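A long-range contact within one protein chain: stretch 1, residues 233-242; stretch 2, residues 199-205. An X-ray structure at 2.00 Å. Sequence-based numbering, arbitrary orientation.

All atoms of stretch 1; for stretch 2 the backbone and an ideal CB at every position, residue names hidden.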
# COMPACT_ATOMS: atom_id res chain seq x y z
N ASP A 233 6.89 22.36 -2.14
CA ASP A 233 6.27 21.51 -3.16
C ASP A 233 7.26 20.43 -3.57
O ASP A 233 8.33 20.74 -4.11
CB ASP A 233 5.80 22.31 -4.39
CG ASP A 233 4.37 22.86 -4.22
OD1 ASP A 233 3.97 23.13 -3.06
OD2 ASP A 233 3.66 23.01 -5.24
N GLU A 234 6.92 19.18 -3.24
CA GLU A 234 7.80 18.02 -3.34
C GLU A 234 6.88 16.83 -3.67
O GLU A 234 5.69 16.86 -3.34
CB GLU A 234 8.53 17.75 -2.01
CG GLU A 234 9.38 18.95 -1.50
CD GLU A 234 9.84 18.82 -0.04
OE1 GLU A 234 9.38 17.91 0.70
OE2 GLU A 234 10.65 19.66 0.36
N ALA A 235 7.43 15.81 -4.32
CA ALA A 235 6.65 14.65 -4.74
C ALA A 235 6.54 13.66 -3.59
O ALA A 235 7.52 12.99 -3.24
CB ALA A 235 7.30 13.98 -5.95
N PHE A 236 5.35 13.54 -3.03
CA PHE A 236 5.13 12.63 -1.93
C PHE A 236 4.96 11.21 -2.43
O PHE A 236 4.27 10.96 -3.42
CB PHE A 236 3.98 13.10 -1.05
CG PHE A 236 4.36 14.24 -0.17
CD1 PHE A 236 4.48 15.52 -0.69
CD2 PHE A 236 4.68 14.03 1.15
CE1 PHE A 236 4.91 16.56 0.11
CE2 PHE A 236 5.10 15.07 1.95
CZ PHE A 236 5.21 16.33 1.44
N THR A 237 5.63 10.30 -1.72
CA THR A 237 5.78 8.92 -2.15
C THR A 237 5.13 7.94 -1.19
O THR A 237 4.80 6.83 -1.59
CB THR A 237 7.28 8.53 -2.31
OG1 THR A 237 8.00 8.71 -1.07
CG2 THR A 237 7.96 9.36 -3.41
N SER A 238 4.92 8.31 0.07
CA SER A 238 4.42 7.33 1.00
C SER A 238 3.82 7.97 2.26
O SER A 238 4.32 8.98 2.71
CB SER A 238 5.60 6.41 1.37
OG SER A 238 5.35 5.70 2.55
N LEU A 239 2.76 7.37 2.80
CA LEU A 239 2.05 7.86 3.98
C LEU A 239 1.85 6.69 4.89
O LEU A 239 1.44 5.60 4.42
CB LEU A 239 0.63 8.38 3.60
CG LEU A 239 0.43 9.60 2.72
CD1 LEU A 239 -1.11 9.92 2.60
CD2 LEU A 239 1.14 10.81 3.27
N TYR A 240 2.13 6.87 6.17
CA TYR A 240 1.98 5.76 7.10
C TYR A 240 1.44 6.28 8.43
O TYR A 240 2.06 7.14 9.04
CB TYR A 240 3.33 5.05 7.31
CG TYR A 240 3.30 3.90 8.26
CD1 TYR A 240 3.28 4.11 9.64
CD2 TYR A 240 3.30 2.59 7.80
CE1 TYR A 240 3.29 3.04 10.54
CE2 TYR A 240 3.31 1.50 8.70
CZ TYR A 240 3.29 1.74 10.06
OH TYR A 240 3.25 0.69 10.95
N MET A 241 0.30 5.74 8.87
CA MET A 241 -0.35 6.15 10.12
C MET A 241 0.05 5.20 11.28
O MET A 241 -0.06 3.97 11.16
CB MET A 241 -1.88 6.17 9.93
CG MET A 241 -2.67 6.51 11.21
SD MET A 241 -2.54 8.28 11.65
CE MET A 241 -3.51 9.03 10.33
N HIS A 242 0.53 5.75 12.39
CA HIS A 242 0.81 4.92 13.56
C HIS A 242 -0.47 4.22 14.03
O HIS A 242 -1.58 4.79 13.95
CB HIS A 242 1.46 5.72 14.68
CG HIS A 242 2.10 4.86 15.72
ND1 HIS A 242 1.49 4.58 16.92
CD2 HIS A 242 3.29 4.21 15.73
CE1 HIS A 242 2.28 3.78 17.63
NE2 HIS A 242 3.38 3.56 16.94
N UNK A 199 -9.25 13.58 5.68
CA UNK A 199 -8.68 12.82 4.58
C UNK A 199 -7.39 13.52 4.22
O UNK A 199 -7.38 14.72 3.92
CB UNK A 199 -9.63 12.72 3.39
N UNK A 200 -6.29 12.78 4.29
CA UNK A 200 -4.99 13.30 3.92
C UNK A 200 -4.73 12.88 2.48
O UNK A 200 -4.91 11.72 2.12
CB UNK A 200 -3.89 12.80 4.86
N UNK A 201 -4.33 13.81 1.63
CA UNK A 201 -3.98 13.46 0.26
C UNK A 201 -2.56 13.90 -0.11
O UNK A 201 -2.17 15.06 0.09
CB UNK A 201 -4.99 14.09 -0.71
N UNK A 202 -1.81 12.99 -0.72
CA UNK A 202 -0.45 13.31 -1.12
C UNK A 202 -0.42 13.43 -2.62
O UNK A 202 -1.02 12.60 -3.30
CB UNK A 202 0.55 12.26 -0.63
N UNK A 203 0.26 14.46 -3.12
CA UNK A 203 0.33 14.72 -4.55
C UNK A 203 1.76 14.55 -5.10
O UNK A 203 2.75 14.81 -4.40
CB UNK A 203 -0.18 16.13 -4.84
N UNK A 204 1.86 14.12 -6.35
CA UNK A 204 3.14 14.08 -7.04
C UNK A 204 2.94 14.59 -8.47
O UNK A 204 1.85 15.01 -8.80
CB UNK A 204 3.72 12.67 -7.03
N UNK A 205 3.97 14.58 -9.30
CA UNK A 205 3.88 15.18 -10.62
C UNK A 205 4.56 14.36 -11.71
O UNK A 205 5.77 14.23 -11.75
CB UNK A 205 4.49 16.58 -10.58

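The N-to-C directions of the two strands differ by 124°; the strands come closest near position 204, where its CA is 4.2 Å from Ala 235 CA, and diverge toward position 199.

At position 199 the ideal CB has nothing of stretch 1 within 5.5 Å. Phi/psi of -124/122 is extended, and stretch 1 adds no constraint; a beta-branched residue is one of many that would suit. Val 199 makes no contact here.

Position 200 points its CB toward stretch 1, 4.6 Å from Leu 239 CD1, with the methyl end of Met 241 also on this side. Stretch 1 offers methyl carbons there, Leu 239 CD1 and Met 241 CE, so an aliphatic side chain of medium length is favoured; Val, Leu, Ile or Met could all serve. Ile 200 is found, with chi1 at m and chi2 at t. Its CG2 lies 4.0 Å from Leu 239 CD1, while its CD1 reaches to 4.2 Å from Met 241 CE, so the two branches touch different neighbours.

At position 201 the CB points away and again finds nothing within 5.5 Å. Stretch 1 sets no preference; Ile 201 occupies the site.

Position 202 is the tightest. An ideal CB would sit 3.6 Å from Phe 236 CB and 4.2 Å from Leu 239 CD2. A small residue, Gly or Ala, is the cautious prediction, although phi/psi of -108/136 is ordinary strand geometry and does not itself demand glycine. Gly 202 is present, and its CA packs 4.4 Å from Phe 236 CB.

Position 203 directs its CB away, so stretch 1 leaves its side chain unconstrained. Its backbone matters more: Phe 236 N donates to the O of residue 203 at 3.2 Å, with an N-H...O angle of 164°, a nearly straight bond to a backbone O, so it says nothing about the side chain. That oxygen also lies near the plane of the Phe 236 ring, at its edge. The residue is Tyr 203.

Position 204 points sideways, its ideal CB 4.0 Å from both Ala 235 CB and Phe 236 O. The methyl permits a small or slender side chain, and the carbonyl favours a donor or a water-mediated link. Asp 204 takes the latter route: a water O donates to Asp 204 OD2 at 2.5 Å and to Phe 236 O at 2.8 Å, bridging two acceptors. Its CB meets Ala 235 CB at 3.9 Å.

Position 205 points sideways, with nothing of stretch 1 within 5.5 Å of its ideal CB, so many residues would fit. Ser 205 has its OG bonded elsewhere in the structure.

Stretch 2 199-205: VIIGYDS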
# COMPACT_ATOMS: atom_id res chain seq x y z
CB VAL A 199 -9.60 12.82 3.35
CG1 VAL A 199 -8.99 12.01 2.19
CG2 VAL A 199 -10.98 12.30 3.75
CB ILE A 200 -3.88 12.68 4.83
CG1 ILE A 200 -4.19 12.96 6.32
CG2 ILE A 200 -2.51 13.18 4.43
CD1 ILE A 200 -3.52 11.89 7.28
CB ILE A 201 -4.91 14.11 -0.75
CG1 ILE A 201 -6.36 13.73 -0.46
CG2 ILE A 201 -4.53 13.69 -2.19
CD1 ILE A 201 -7.32 14.19 -1.53
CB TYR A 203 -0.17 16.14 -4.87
CG TYR A 203 -1.61 16.42 -4.47
CD1 TYR A 203 -1.94 16.75 -3.16
CD2 TYR A 203 -2.63 16.40 -5.41
CE1 TYR A 203 -3.27 17.02 -2.78
CE2 TYR A 203 -3.96 16.65 -5.04
CZ TYR A 203 -4.27 16.97 -3.74
OH TYR A 203 -5.58 17.24 -3.38
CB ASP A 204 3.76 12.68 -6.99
CG ASP A 204 2.87 11.60 -7.61
OD1 ASP A 204 1.90 11.92 -8.34
OD2 ASP A 204 3.17 10.40 -7.40
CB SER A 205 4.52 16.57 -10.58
OG SER A 205 5.85 16.46 -10.07
O HOH W 1 3.39 9.08 -5.27
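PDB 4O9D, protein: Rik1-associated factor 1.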